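Dihydroneopterin triphosphate diphosphatase (PDB 5U7F) probably hydrolyses dihydroneopterin triphosphate to the monophosphate and pyrophosphate for folate biosynthesis, and probably nucleoside triphosphates too, dATP by preference. Local coordinates at residues V14-Q19 / Y121-A126. Sequence-based numbering, arbitrary orientation.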
loop_
_atom_site.group_PDB
_atom_site.type_symbol
_atom_site.label_atom_id
_atom_site.label_comp_id
_atom_site.label_asym_id
_atom_site.label_seq_id
_atom_site.Cartn_x
_atom_site.Cartn_y
_atom_site.Cartn_z
ATOM N N VAL A 14 -1.420 -0.853 -2.646
ATOM C CA VAL A 14 -1.092 -2.100 -3.340
ATOM C C VAL A 14 -0.814 -3.182 -2.314
ATOM O O VAL A 14 0.167 -3.137 -1.549
ATOM C CB VAL A 14 0.119 -1.955 -4.289
ATOM C CG1 VAL A 14 0.390 -3.298 -4.984
ATOM C CG2 VAL A 14 -0.111 -0.863 -5.303
ATOM N N VAL A 15 -1.717 -4.146 -2.241
ATOM C CA VAL A 15 -1.510 -5.261 -1.343
ATOM C C VAL A 15 -0.627 -6.268 -2.041
ATOM O O VAL A 15 -1.018 -6.903 -3.038
ATOM C CB VAL A 15 -2.846 -5.892 -0.885
ATOM C CG1 VAL A 15 -2.587 -6.987 0.081
ATOM C CG2 VAL A 15 -3.725 -4.843 -0.208
ATOM N N ILE A 16 0.587 -6.373 -1.517
ATOM C CA ILE A 16 1.581 -7.332 -1.975
ATOM C C ILE A 16 1.553 -8.606 -1.134
ATOM O O ILE A 16 1.566 -8.587 0.093
ATOM C CB ILE A 16 3.001 -6.718 -1.957
ATOM C CG1 ILE A 16 3.054 -5.537 -2.916
ATOM C CG2 ILE A 16 4.066 -7.764 -2.348
ATOM C CD1 ILE A 16 4.370 -4.829 -3.027
ATOM N N TYR A 17 1.519 -9.748 -1.816
ATOM C CA TYR A 17 1.474 -11.019 -1.118
ATOM C C TYR A 17 2.104 -12.106 -1.966
ATOM O O TYR A 17 2.256 -11.966 -3.162
ATOM C CB TYR A 17 0.054 -11.401 -0.737
ATOM C CG TYR A 17 -0.846 -11.770 -1.911
ATOM C CD1 TYR A 17 -1.398 -10.797 -2.726
ATOM C CD2 TYR A 17 -1.126 -13.103 -2.197
ATOM C CE1 TYR A 17 -2.216 -11.132 -3.796
ATOM C CE2 TYR A 17 -1.933 -13.450 -3.246
ATOM C CZ TYR A 17 -2.475 -12.469 -4.055
ATOM O OH TYR A 17 -3.301 -12.808 -5.102
ATOM N N ALA A 18 2.549 -13.164 -1.294
ATOM C CA ALA A 18 3.158 -14.278 -1.986
ATOM C C ALA A 18 2.092 -15.293 -2.310
ATOM O O ALA A 18 1.359 -15.725 -1.425
ATOM C CB ALA A 18 4.243 -14.916 -1.141
ATOM N N GLN A 19 2.058 -15.712 -3.565
ATOM C CA GLN A 19 1.086 -16.718 -4.018
ATOM C C GLN A 19 1.223 -18.085 -3.324
ATOM O O GLN A 19 0.234 -18.701 -2.964
ATOM C CB GLN A 19 1.209 -16.914 -5.515
ATOM C CG GLN A 19 0.164 -17.891 -6.106
ATOM C CD GLN A 19 -1.287 -17.477 -5.831
ATOM O OE1 GLN A 19 -1.606 -16.292 -5.763
ATOM N NE2 GLN A 19 -2.169 -18.458 -5.688
ATOM N N TYR A 121 10.681 -4.380 7.058
ATOM C CA TYR A 121 9.598 -5.136 6.415
ATOM C C TYR A 121 9.432 -6.499 7.102
ATOM O O TYR A 121 10.376 -7.048 7.715
ATOM C CB TYR A 121 9.856 -5.303 4.914
ATOM C CG TYR A 121 10.918 -6.318 4.566
ATOM C CD1 TYR A 121 12.256 -5.953 4.458
ATOM C CD2 TYR A 121 10.580 -7.638 4.322
ATOM C CE1 TYR A 121 13.238 -6.884 4.127
ATOM C CE2 TYR A 121 11.553 -8.585 3.989
ATOM C CZ TYR A 121 12.880 -8.199 3.893
ATOM O OH TYR A 121 13.839 -9.145 3.569
ATOM N N LYS A 122 8.216 -7.025 7.045
ATOM C CA LYS A 122 7.910 -8.363 7.559
ATOM C C LYS A 122 6.905 -9.082 6.645
ATOM O O LYS A 122 5.973 -8.450 6.126
ATOM C CB LYS A 122 7.339 -8.282 8.973
ATOM C CG LYS A 122 8.372 -8.108 10.058
ATOM C CD LYS A 122 9.242 -9.363 10.197
ATOM C CE LYS A 122 10.282 -9.218 11.308
ATOM N NZ LYS A 122 11.334 -10.262 11.195
ATOM N N TRP A 123 7.090 -10.389 6.446
ATOM C CA TRP A 123 6.072 -11.226 5.806
ATOM C C TRP A 123 5.229 -11.851 6.899
ATOM O O TRP A 123 5.746 -12.490 7.807
ATOM C CB TRP A 123 6.706 -12.338 4.933
ATOM C CG TRP A 123 7.382 -11.829 3.697
ATOM C CD1 TRP A 123 8.709 -11.517 3.547
ATOM C CD2 TRP A 123 6.763 -11.536 2.465
ATOM N NE1 TRP A 123 8.946 -11.055 2.282
ATOM C CE2 TRP A 123 7.763 -11.047 1.593
ATOM C CE3 TRP A 123 5.457 -11.655 1.995
ATOM C CZ2 TRP A 123 7.489 -10.693 0.279
ATOM C CZ3 TRP A 123 5.197 -11.310 0.728
ATOM C CH2 TRP A 123 6.195 -10.827 -0.134
ATOM N N LEU A 124 3.923 -11.667 6.812
ATOM C CA LEU A 124 2.991 -12.136 7.819
ATOM C C LEU A 124 1.843 -12.888 7.187
ATOM O O LEU A 124 1.438 -12.552 6.076
ATOM C CB LEU A 124 2.411 -10.955 8.600
ATOM C CG LEU A 124 3.427 -10.081 9.315
ATOM C CD1 LEU A 124 2.815 -8.723 9.699
ATOM C CD2 LEU A 124 3.903 -10.823 10.533
ATOM N N ASP A 125 1.267 -13.848 7.905
ATOM C CA ASP A 125 0.039 -14.454 7.415
ATOM C C ASP A 125 -1.027 -13.368 7.391
ATOM O O ASP A 125 -0.978 -12.388 8.167
ATOM C CB ASP A 125 -0.418 -15.653 8.252
ATOM C CG ASP A 125 -0.717 -15.303 9.697
ATOM O OD1 ASP A 125 -1.844 -14.828 10.006
ATOM O OD2 ASP A 125 0.172 -15.549 10.538
ATOM N N ALA A 126 -1.971 -13.528 6.479
ATOM C CA ALA A 126 -2.881 -12.435 6.131
ATOM C C ALA A 126 -3.706 -11.935 7.318
ATOM O O ALA A 126 -3.835 -10.720 7.498
ATOM C CB ALA A 126 -3.786 -12.858 4.971
#
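Trp123 sets its CG anti to its own carbonyl carbon (chi1 -69°) and turns the indole roughly perpendicular to the CA-CB-CG plane (chi2 94°), which carries the six-membered ring across to the backbone of Tyr17 and Ala18 and the side chain of Ile16. The two strand segments are not hydrogen-bonded to each other: their axes approach to 8.7 Å at 69°, and the large indole is long enough to span that separation. Its leading atom is CZ3, which comes within 3.8 Å of Ala18 N. The CA of Tyr17 meets the ring edge near its plane, while the Tyr17 side chain leaves in the other direction. Ala18 points its CB at the tryptophan, 4.2 Å from CZ3, and a methyl this small lets the ring come close to the main chain. Beside it, the CG2 branch of Ile16 lies 4.3 Å from CH2 of the indole, and the beta-branched side chain also packs on Leu107 and on Val61 of helix 49-61. The polar edge of the indole is satisfied outside this contact, because NE1 of Trp123 donates to Arg111 O, a bond that helps fix how the ring is turned. Leu25 of the intervening strand 23-29 touches Trp123 and is paired through its backbone with Ile16, filling in between the two segments. The indole thus reaches across strand 23-29 to the end of strand 10-18, meeting main chain as well as apolar side chains on the sheet face that carries helix 49-61 of the Nudix box, within the alpha/beta/alpha sandwich characteristic of Nudix hydrolases.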